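Local coordinates for iminosuccinate reductase (Paracoccus denitrificans, PDB 6RQA), which catalyses the NADH-dependent reduction of iminosuccinate to L-aspartate, regenerating the amino donor for the first step of the beta-hydroxyaspartate cycle, at residues A[248-252]-A[253-257]; A[224-228]-A[229-233]. All coordinates share one frame; numbering follows the deposited sequence.

Interaction 1 (A[248-252]-A[253-257]); sequences QELDP and ALVAR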
loop_
_atom_site.group_PDB
_atom_site.type_symbol
_atom_site.label_atom_id
_atom_site.label_comp_id
_atom_site.label_asym_id
_atom_site.label_seq_id
_atom_site.Cartn_x
_atom_site.Cartn_y
_atom_site.Cartn_z
ATOM N N GLN A 248 -19.824 0.884 -16.333
ATOM C CA GLN A 248 -21.237 0.559 -16.215
ATOM C C GLN A 248 -21.547 -0.649 -17.085
ATOM O O GLN A 248 -21.087 -0.734 -18.226
ATOM C CB GLN A 248 -22.118 1.745 -16.625
ATOM C CG GLN A 248 -23.608 1.496 -16.463
ATOM C CD GLN A 248 -24.445 2.673 -16.913
ATOM O OE1 GLN A 248 -23.937 3.614 -17.522
ATOM N NE2 GLN A 248 -25.738 2.628 -16.615
ATOM N N GLU A 249 -22.328 -1.572 -16.537
ATOM C CA GLU A 249 -22.778 -2.756 -17.257
ATOM C C GLU A 249 -24.290 -2.870 -17.334
ATOM O O GLU A 249 -24.819 -3.308 -18.358
ATOM C CB GLU A 249 -22.216 -4.026 -16.600
ATOM C CG GLU A 249 -20.751 -4.295 -16.891
ATOM C CD GLU A 249 -20.286 -5.627 -16.332
ATOM O OE1 GLU A 249 -20.656 -5.952 -15.185
ATOM O OE2 GLU A 249 -19.560 -6.353 -17.044
ATOM N N LEU A 250 -25.001 -2.483 -16.281
ATOM C CA LEU A 250 -26.428 -2.725 -16.167
ATOM C C LEU A 250 -27.218 -1.429 -16.295
ATOM O O LEU A 250 -26.688 -0.325 -16.142
ATOM C CB LEU A 250 -26.761 -3.403 -14.833
ATOM C CG LEU A 250 -26.681 -4.931 -14.746
ATOM C CD1 LEU A 250 -25.323 -5.460 -15.179
ATOM C CD2 LEU A 250 -26.998 -5.384 -13.332
ATOM N N ASP A 251 -28.500 -1.585 -16.589
ATOM C CA ASP A 251 -29.423 -0.460 -16.565
ATOM C C ASP A 251 -29.716 -0.092 -15.114
ATOM O O ASP A 251 -30.114 -0.964 -14.330
ATOM C CB ASP A 251 -30.712 -0.829 -17.301
ATOM C CG ASP A 251 -31.673 0.337 -17.439
ATOM O OD1 ASP A 251 -31.281 1.485 -17.146
ATOM O OD2 ASP A 251 -32.829 0.104 -17.848
ATOM N N PRO A 252 -29.510 1.165 -14.710
ATOM C CA PRO A 252 -29.822 1.545 -13.321
ATOM C C PRO A 252 -31.253 1.239 -12.911
ATOM O O PRO A 252 -31.507 1.001 -11.723
ATOM C CB PRO A 252 -29.535 3.052 -13.304
ATOM C CG PRO A 252 -28.496 3.238 -14.359
ATOM C CD PRO A 252 -28.830 2.249 -15.441
ATOM N N ALA A 253 -32.197 1.234 -13.856
ATOM C CA ALA A 253 -33.564 0.841 -13.528
ATOM C C ALA A 253 -33.635 -0.634 -13.152
ATOM O O ALA A 253 -34.391 -1.016 -12.251
ATOM C CB ALA A 253 -34.494 1.143 -14.701
ATOM N N LEU A 254 -32.860 -1.478 -13.838
ATOM C CA LEU A 254 -32.786 -2.888 -13.469
ATOM C C LEU A 254 -32.143 -3.062 -12.098
ATOM O O LEU A 254 -32.573 -3.908 -11.306
ATOM C CB LEU A 254 -32.008 -3.663 -14.531
ATOM C CG LEU A 254 -31.618 -5.107 -14.211
ATOM C CD1 LEU A 254 -32.854 -5.981 -14.059
ATOM C CD2 LEU A 254 -30.692 -5.655 -15.285
ATOM N N VAL A 255 -31.113 -2.266 -11.805
ATOM C CA VAL A 255 -30.477 -2.315 -10.494
ATOM C C VAL A 255 -31.445 -1.864 -9.407
ATOM O O VAL A 255 -31.376 -2.339 -8.267
ATOM C CB VAL A 255 -29.194 -1.461 -10.504
ATOM C CG1 VAL A 255 -28.475 -1.539 -9.167
ATOM C CG2 VAL A 255 -28.275 -1.900 -11.636
ATOM N N ALA A 256 -32.372 -0.963 -9.739
ATOM C CA ALA A 256 -33.254 -0.402 -8.720
ATOM C C ALA A 256 -34.303 -1.403 -8.252
ATOM O O ALA A 256 -34.738 -1.341 -7.096
ATOM C CB ALA A 256 -33.928 0.864 -9.248
ATOM N N ARG A 257 -34.724 -2.328 -9.115
ATOM C CA ARG A 257 -35.787 -3.265 -8.778
ATOM C C ARG A 257 -35.261 -4.612 -8.293
ATOM O O ARG A 257 -36.049 -5.547 -8.120
ATOM C CB ARG A 257 -36.721 -3.463 -9.977
ATOM C CG ARG A 257 -36.239 -4.457 -11.026
ATOM C CD ARG A 257 -37.347 -4.739 -12.032
ATOM N NE ARG A 257 -37.342 -6.121 -12.506
ATOM C CZ ARG A 257 -36.827 -6.516 -13.666
ATOM N NH1 ARG A 257 -36.269 -5.632 -14.482
ATOM N NH2 ARG A 257 -36.873 -7.794 -14.014
#

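Interaction 2 (A[224-228]-A[229-233]); sequences PLLMN and EHVKG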
loop_
_atom_site.group_PDB
_atom_site.type_symbol
_atom_site.label_atom_id
_atom_site.label_comp_id
_atom_site.label_asym_id
_atom_site.label_seq_id
_atom_site.Cartn_x
_atom_site.Cartn_y
_atom_site.Cartn_z
ATOM N N PRO A 224 -24.712 1.103 -20.317
ATOM C CA PRO A 224 -25.593 0.009 -19.890
ATOM C C PRO A 224 -25.809 -0.994 -21.014
ATOM O O PRO A 224 -26.158 -0.630 -22.139
ATOM C CB PRO A 224 -26.894 0.728 -19.510
ATOM C CG PRO A 224 -26.839 2.031 -20.238
ATOM C CD PRO A 224 -25.390 2.409 -20.267
ATOM N N LEU A 225 -25.591 -2.272 -20.702
ATOM C CA LEU A 225 -25.749 -3.332 -21.689
ATOM C C LEU A 225 -27.044 -4.097 -21.454
ATOM O O LEU A 225 -27.967 -4.037 -22.273
ATOM C CB LEU A 225 -24.552 -4.282 -21.648
ATOM C CG LEU A 225 -23.174 -3.642 -21.818
ATOM C CD1 LEU A 225 -22.084 -4.697 -21.722
ATOM C CD2 LEU A 225 -23.088 -2.896 -23.139
ATOM N N LEU A 226 -27.121 -4.823 -20.341
ATOM C CA LEU A 226 -28.336 -5.544 -19.978
ATOM C C LEU A 226 -29.370 -4.543 -19.479
ATOM O O LEU A 226 -29.182 -3.912 -18.433
ATOM C CB LEU A 226 -28.024 -6.598 -18.921
ATOM C CG LEU A 226 -29.133 -7.595 -18.574
ATOM C CD1 LEU A 226 -29.534 -8.403 -19.799
ATOM C CD2 LEU A 226 -28.687 -8.512 -17.445
ATOM N N MET A 227 -30.456 -4.387 -20.228
ATOM C CA MET A 227 -31.464 -3.386 -19.920
ATOM C C MET A 227 -32.491 -3.931 -18.931
ATOM O O MET A 227 -32.523 -5.123 -18.614
ATOM C CB MET A 227 -32.150 -2.910 -21.200
ATOM C CG MET A 227 -31.195 -2.281 -22.199
ATOM S SD MET A 227 -30.185 -0.990 -21.449
ATOM C CE MET A 227 -31.444 0.174 -20.936
ATOM N N ASN A 228 -33.345 -3.029 -18.444
ATOM C CA ASN A 228 -34.320 -3.397 -17.424
ATOM C C ASN A 228 -35.337 -4.397 -17.964
ATOM O O ASN A 228 -35.610 -5.423 -17.330
ATOM C CB ASN A 228 -35.023 -2.147 -16.897
ATOM C CG ASN A 228 -35.991 -2.454 -15.775
ATOM O OD1 ASN A 228 -35.778 -3.383 -14.995
ATOM N ND2 ASN A 228 -37.065 -1.679 -15.691
ATOM N N GLU A 229 -35.909 -4.115 -19.133
ATOM C CA GLU A 229 -36.917 -4.998 -19.706
ATOM C C GLU A 229 -36.325 -6.248 -20.345
ATOM O O GLU A 229 -37.087 -7.121 -20.774
ATOM C CB GLU A 229 -37.760 -4.239 -20.733
ATOM C CG GLU A 229 -38.682 -3.191 -20.125
ATOM C CD GLU A 229 -39.557 -3.752 -19.016
ATOM O OE1 GLU A 229 -39.157 -3.666 -17.835
ATOM O OE2 GLU A 229 -40.643 -4.286 -19.326
ATOM N N HIS A 230 -34.997 -6.359 -20.418
ATOM C CA HIS A 230 -34.385 -7.590 -20.907
ATOM C C HIS A 230 -34.598 -8.733 -19.922
ATOM O O HIS A 230 -34.968 -9.845 -20.314
ATOM C CB HIS A 230 -32.890 -7.376 -21.159
ATOM C CG HIS A 230 -32.586 -6.624 -22.417
ATOM N ND1 HIS A 230 -31.349 -6.074 -22.673
ATOM C CD2 HIS A 230 -33.355 -6.337 -23.494
ATOM C CE1 HIS A 230 -31.370 -5.477 -23.851
ATOM N NE2 HIS A 230 -32.576 -5.622 -24.370
ATOM N N VAL A 231 -34.371 -8.473 -18.635
ATOM C CA VAL A 231 -34.447 -9.519 -17.622
ATOM C C VAL A 231 -35.908 -9.864 -17.364
ATOM O O VAL A 231 -36.713 -8.997 -17.003
ATOM C CB VAL A 231 -33.745 -9.080 -16.331
ATOM C CG1 VAL A 231 -33.816 -10.185 -15.289
ATOM C CG2 VAL A 231 -32.302 -8.703 -16.620
ATOM N N LYS A 232 -36.254 -11.137 -17.543
ATOM C CA LYS A 232 -37.597 -11.634 -17.291
ATOM C C LYS A 232 -37.515 -12.879 -16.420
ATOM O O LYS A 232 -36.605 -13.699 -16.580
ATOM C CB LYS A 232 -38.332 -11.956 -18.602
ATOM C CG LYS A 232 -38.360 -10.819 -19.622
ATOM C CD LYS A 232 -39.656 -10.015 -19.562
ATOM C CE LYS A 232 -39.632 -8.969 -18.457
ATOM N NZ LYS A 232 -40.888 -8.172 -18.418
ATOM N N GLY A 233 -38.463 -13.012 -15.497
ATOM C CA GLY A 233 -38.528 -14.163 -14.630
ATOM C C GLY A 233 -37.472 -14.145 -13.543
ATOM O O GLY A 233 -36.706 -13.186 -13.405
#

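Interaction 1 (A[248-252]-A[253-257])
D251 and A253 meet at the start of a short helix, where D251 is the N-cap. Its CG stands anti to the backbone N (chi1 -174°), which turns the carboxylate onto the first turn: OD1 takes a weak, long but fairly straight bond from A253 N (3.4 Å, 164° at the hydrogen), while OD2 lies beside the methyl of A253. The backbone carbonyl of the same residue starts the helical bonding, V255 N giving D251 O a bond of 3.0 Å. P252 occupies the first helical position, and its own carbonyl accepts a weak bond from A256 N. L250, just before the cap, adds the apolar part of the contact. Its CB touches V255 CG2 at 3.8 Å, the two side chains crossing at about a right angle, and its CG approaches L254 CD2 at 4.1 Å, more obliquely. With the carboxylate of D251 cut back to a methyl, as in an alanine here, A253 N is likely to lose its capping partner and N228 N the oxygen it bonds to. The stretch carries the chain from strand 248-250 into helix 252-256: L250 packs on I309 of strand 307-311, L254 on L226 of strand 224-226, and P252 on H276 of helix 275-279.

Interaction 2 (A[224-228]-A[229-233])
The imidazole of H230 folds back over M227, whose CB sits over one face of the ring, 3.8 Å from the centroid and 20° off the normal. This is a CH-pi contact displaced toward the rim, and the methionine's CG extends it to 3.6 Å from H230 CE1. With chi1 at -77°, CG of H230 stands anti to its own carbonyl carbon, and the ring lies back against M227. At the ring's edge, near its plane, lies the carbonyl oxygen of L225. The backbone closes a turn here, with H230 N giving M227 O a weak bond of 3.3 Å.

L226 touches the same turn with both branches: CD1 lies 3.8 Å from H230 CB, and CD2 reaches V231 CG2 at 3.7 Å, the leucine and valine crossing at about a right angle. N228 and E229 run side by side and point the same way, their amide and carboxylate planes 68° apart. E229 also forms a long ion pair with K232, OE2 to NZ 4.0 Å.

Farther out, R257 donates to N228 OD1 through NH1 and to V231 O through NH2. The turn belongs to the connection from strand 224-226 to strand 235-239, the latter in the parallel sheet of the Rossmann-type, NAD-binding part of the chain: L226 and V231 rest on I237 of that strand and on L254 of helix 252-256, while H230 packs on L205 of helix 205-211.

In the fold
Interactions 1 and 2 lie side by side, their centres 8 Å apart, and each takes a short strand into a turn, interaction 1 going on into helix 252-256. Backbone bonds pair the two short strands, with L225 N 2.7 Å from E249 O and a further link between L226 and D251. D251 and R257, near the two ends of helix 252-256, both reach across to the turn of 224-233. Both contacts lie in the NAD-binding part of the chain: the side chain of L225 is about 5 Å from the bound NAD and that of L250 about 12 Å. T242, which binds NAD, lies about 7 Å from L250 and 8 Å from L225, side chain to side chain.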